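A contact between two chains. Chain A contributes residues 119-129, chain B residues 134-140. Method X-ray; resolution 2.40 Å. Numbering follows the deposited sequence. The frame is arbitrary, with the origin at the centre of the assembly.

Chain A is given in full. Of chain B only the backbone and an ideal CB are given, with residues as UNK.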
# COMPACT_ATOMS: atom_id res chain seq x y z
N GLN A 119 9.93 12.54 -8.28
CA GLN A 119 9.10 12.02 -9.37
C GLN A 119 7.69 11.65 -8.88
O GLN A 119 6.70 11.93 -9.58
CB GLN A 119 9.74 10.78 -9.98
CG GLN A 119 10.95 11.04 -10.83
CD GLN A 119 11.58 9.76 -11.39
OE1 GLN A 119 12.73 9.77 -11.86
NE2 GLN A 119 10.83 8.65 -11.36
N ALA A 120 7.61 11.00 -7.72
CA ALA A 120 6.33 10.69 -7.09
C ALA A 120 5.45 11.93 -6.99
O ALA A 120 4.24 11.87 -7.25
CB ALA A 120 6.53 10.04 -5.71
N LEU A 121 6.07 13.05 -6.62
CA LEU A 121 5.33 14.28 -6.38
C LEU A 121 5.26 15.19 -7.60
O LEU A 121 4.53 16.18 -7.59
CB LEU A 121 5.91 15.04 -5.18
CG LEU A 121 5.83 14.34 -3.82
CD1 LEU A 121 6.61 15.12 -2.80
CD2 LEU A 121 4.42 14.18 -3.36
N ALA A 122 5.98 14.84 -8.67
CA ALA A 122 6.11 15.69 -9.85
C ALA A 122 4.81 16.28 -10.44
O ALA A 122 4.83 17.43 -10.88
CB ALA A 122 6.94 14.99 -10.94
N PRO A 123 3.70 15.50 -10.49
CA PRO A 123 2.39 15.98 -10.98
C PRO A 123 1.80 17.20 -10.24
O PRO A 123 0.69 17.66 -10.58
CB PRO A 123 1.46 14.78 -10.73
CG PRO A 123 2.34 13.61 -10.76
CD PRO A 123 3.62 14.07 -10.12
N LEU A 124 2.53 17.70 -9.25
CA LEU A 124 2.03 18.70 -8.30
C LEU A 124 3.04 19.82 -8.16
O LEU A 124 4.24 19.58 -8.17
CB LEU A 124 1.84 18.06 -6.92
CG LEU A 124 0.51 17.56 -6.37
CD1 LEU A 124 -0.42 16.93 -7.40
CD2 LEU A 124 0.78 16.61 -5.24
N SER A 125 2.55 21.05 -7.99
CA SER A 125 3.43 22.19 -7.78
C SER A 125 4.00 22.13 -6.36
O SER A 125 3.41 21.51 -5.48
CB SER A 125 2.68 23.50 -8.01
OG SER A 125 1.53 23.57 -7.18
N LEU A 126 5.15 22.77 -6.14
CA LEU A 126 5.80 22.74 -4.83
C LEU A 126 4.87 23.18 -3.69
O LEU A 126 4.99 22.69 -2.56
CB LEU A 126 7.08 23.59 -4.82
CG LEU A 126 8.16 23.21 -5.86
CD1 LEU A 126 9.24 24.29 -5.94
CD2 LEU A 126 8.75 21.80 -5.60
N GLN A 127 3.95 24.10 -4.01
CA GLN A 127 2.91 24.53 -3.08
C GLN A 127 1.96 23.37 -2.79
O GLN A 127 1.70 23.05 -1.63
CB GLN A 127 2.14 25.71 -3.67
CG GLN A 127 2.98 26.98 -3.96
CD GLN A 127 3.60 27.02 -5.37
OE1 GLN A 127 3.39 26.12 -6.20
NE2 GLN A 127 4.38 28.07 -5.64
N GLU A 128 1.46 22.73 -3.85
CA GLU A 128 0.52 21.61 -3.74
C GLU A 128 1.11 20.41 -3.00
O GLU A 128 0.39 19.72 -2.27
CB GLU A 128 0.06 21.17 -5.13
CG GLU A 128 -0.88 22.15 -5.83
CD GLU A 128 -1.31 21.64 -7.18
OE1 GLU A 128 -0.44 21.29 -8.00
OE2 GLU A 128 -2.52 21.59 -7.43
N GLN A 129 2.40 20.16 -3.22
CA GLN A 129 3.14 19.11 -2.54
C GLN A 129 3.09 19.29 -1.04
O GLN A 129 2.85 18.33 -0.30
CB GLN A 129 4.60 19.08 -3.04
CG GLN A 129 4.70 18.72 -4.52
CD GLN A 129 6.11 18.49 -5.01
OE1 GLN A 129 7.05 18.39 -4.22
NE2 GLN A 129 6.27 18.39 -6.32
N UNK B 134 -8.55 15.36 -4.68
CA UNK B 134 -8.08 15.95 -5.94
C UNK B 134 -6.57 15.86 -6.13
O UNK B 134 -6.09 15.38 -7.15
CB UNK B 134 -8.51 17.42 -6.01
N UNK B 135 -5.83 16.34 -5.14
CA UNK B 135 -4.38 16.16 -5.07
C UNK B 135 -3.91 14.70 -5.23
O UNK B 135 -3.01 14.42 -6.02
CB UNK B 135 -3.88 16.70 -3.73
N UNK B 136 -4.54 13.78 -4.51
CA UNK B 136 -4.18 12.36 -4.58
C UNK B 136 -4.51 11.72 -5.92
O UNK B 136 -3.73 10.91 -6.44
CB UNK B 136 -4.89 11.59 -3.47
N UNK B 137 -5.66 12.08 -6.49
CA UNK B 137 -6.09 11.56 -7.80
C UNK B 137 -4.99 11.67 -8.85
O UNK B 137 -4.90 10.85 -9.77
CB UNK B 137 -7.33 12.31 -8.28
N UNK B 138 -4.18 12.72 -8.70
CA UNK B 138 -3.14 13.07 -9.65
C UNK B 138 -1.84 12.33 -9.38
O UNK B 138 -0.89 12.43 -10.17
CB UNK B 138 -2.89 14.58 -9.62
N UNK B 139 -1.80 11.57 -8.28
CA UNK B 139 -0.66 10.75 -7.90
C UNK B 139 -0.94 9.28 -8.12
O UNK B 139 -0.11 8.42 -7.82
CB UNK B 139 -0.29 11.00 -6.44
N UNK B 140 -2.13 8.99 -8.64
CA UNK B 140 -2.56 7.64 -8.99
C UNK B 140 -1.72 7.07 -10.13
O UNK B 140 -1.51 5.87 -10.24
OXT UNK B 140 -1.21 7.82 -10.96
CB UNK B 140 -4.04 7.64 -9.38

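Position 134 lies in a helix, with nothing of the chain A stretch within 5.5 Å of its ideal CB. This stretch therefore sets no requirement, and many residues would fit. The deposited residue is Gly134(B), which takes no part in the contact.

At position 135, also helical, CA-to-CB points sideways. The ideal CB is 4.9 Å from Leu124(A) CD2, and the carboxylate of Glu128(A) lies within range, its OE2 6.3 Å from that CB. A branched aliphatic chain or methionine could bend in beside the leucine; a long side chain with a donor, such as lysine or glutamine, could instead address the carboxylate. The deposited residue is Leu135(B). Its CB turns sideways but its end comes nearer, so that CD1 packs 3.8 Å from Glu128(A) OE2, while its backbone O lies 3.9 Å from Leu124(A) CD1.

At 136 CA-to-CB points away, and 137 is out of reach; the stretch dictates neither, so apolar or polar residues would serve. They are Leu136(B) and Ala137(B).

Position 138 is the most telling. Its CB points toward chain A, 4.1 Å from Leu124(A) CD1 and 4.5 Å from Pro123(A) CB. Pro123(A) O lies 4.8 Å from the ideal CB, within range of a modest polar side chain; Glu128(A) OE1 and OE2, 7.3 and 7.4 Å from that CB, call for a long one. Lysine could bring a charge there, but a guanidinium can serve several acceptors at once. The deposited residue is Arg138(B). Its NH1 donates to Glu128(A) OE2 at 2.7 Å and its NH2 to Glu128(A) OE1 at 3.0 Å, a two-pronged salt bridge; NH2 also donates to Pro123(A) O at 2.7 Å. Leu124(A) CD1 lies over one face of the guanidinium, 3.6 Å from Arg138(B) CZ, leaving the polar edge to the carboxylate. The acid is held from its own side too, since Ser125(A) N donates to Glu128(A) OE1 at 3.0 Å.

At position 139, CB points sideways, 4.7 Å from Ala120(A) O. Ahead lie the side chains of Leu121(A), Pro123(A) and Leu124(A), an apolar setting that suits leucine, methionine or perhaps isoleucine. The deposited residue is Leu139(B). Its CD2 lies 3.8 Å from Pro123(A) CG and 4.1 Å from Leu124(A) CD2, and its CD1 lies 4.1 Å from Leu121(A) CD2. The same CD2 comes within 3.3 Å of Ala120(A) O, a close fit.

Position 140 is out of reach, so this stretch leaves the choice open. Ile140(B) carries the terminal carboxylate.

Chain B, residues 134-140: GLLARLI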
# COMPACT_ATOMS: atom_id res chain seq x y z
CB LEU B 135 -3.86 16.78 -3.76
CG LEU B 135 -3.34 18.23 -3.78
CD1 LEU B 135 -3.92 19.11 -4.91
CD2 LEU B 135 -3.50 18.91 -2.43
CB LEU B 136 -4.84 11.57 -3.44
CG LEU B 136 -4.05 11.06 -2.24
CD1 LEU B 136 -4.90 10.03 -1.49
CD2 LEU B 136 -2.69 10.45 -2.60
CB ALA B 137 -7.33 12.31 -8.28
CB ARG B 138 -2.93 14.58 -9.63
CG ARG B 138 -4.11 15.38 -10.24
CD ARG B 138 -4.14 16.83 -9.78
NE ARG B 138 -2.93 17.55 -10.16
CZ ARG B 138 -2.57 18.73 -9.66
NH1 ARG B 138 -3.33 19.34 -8.76
NH2 ARG B 138 -1.43 19.30 -10.07
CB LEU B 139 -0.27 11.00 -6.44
CG LEU B 139 0.28 12.39 -6.06
CD1 LEU B 139 1.09 12.28 -4.79
CD2 LEU B 139 1.12 12.98 -7.19
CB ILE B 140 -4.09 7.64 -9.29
CG1 ILE B 140 -4.85 7.10 -8.08
CG2 ILE B 140 -4.46 6.87 -10.55
CD1 ILE B 140 -4.36 7.65 -6.78
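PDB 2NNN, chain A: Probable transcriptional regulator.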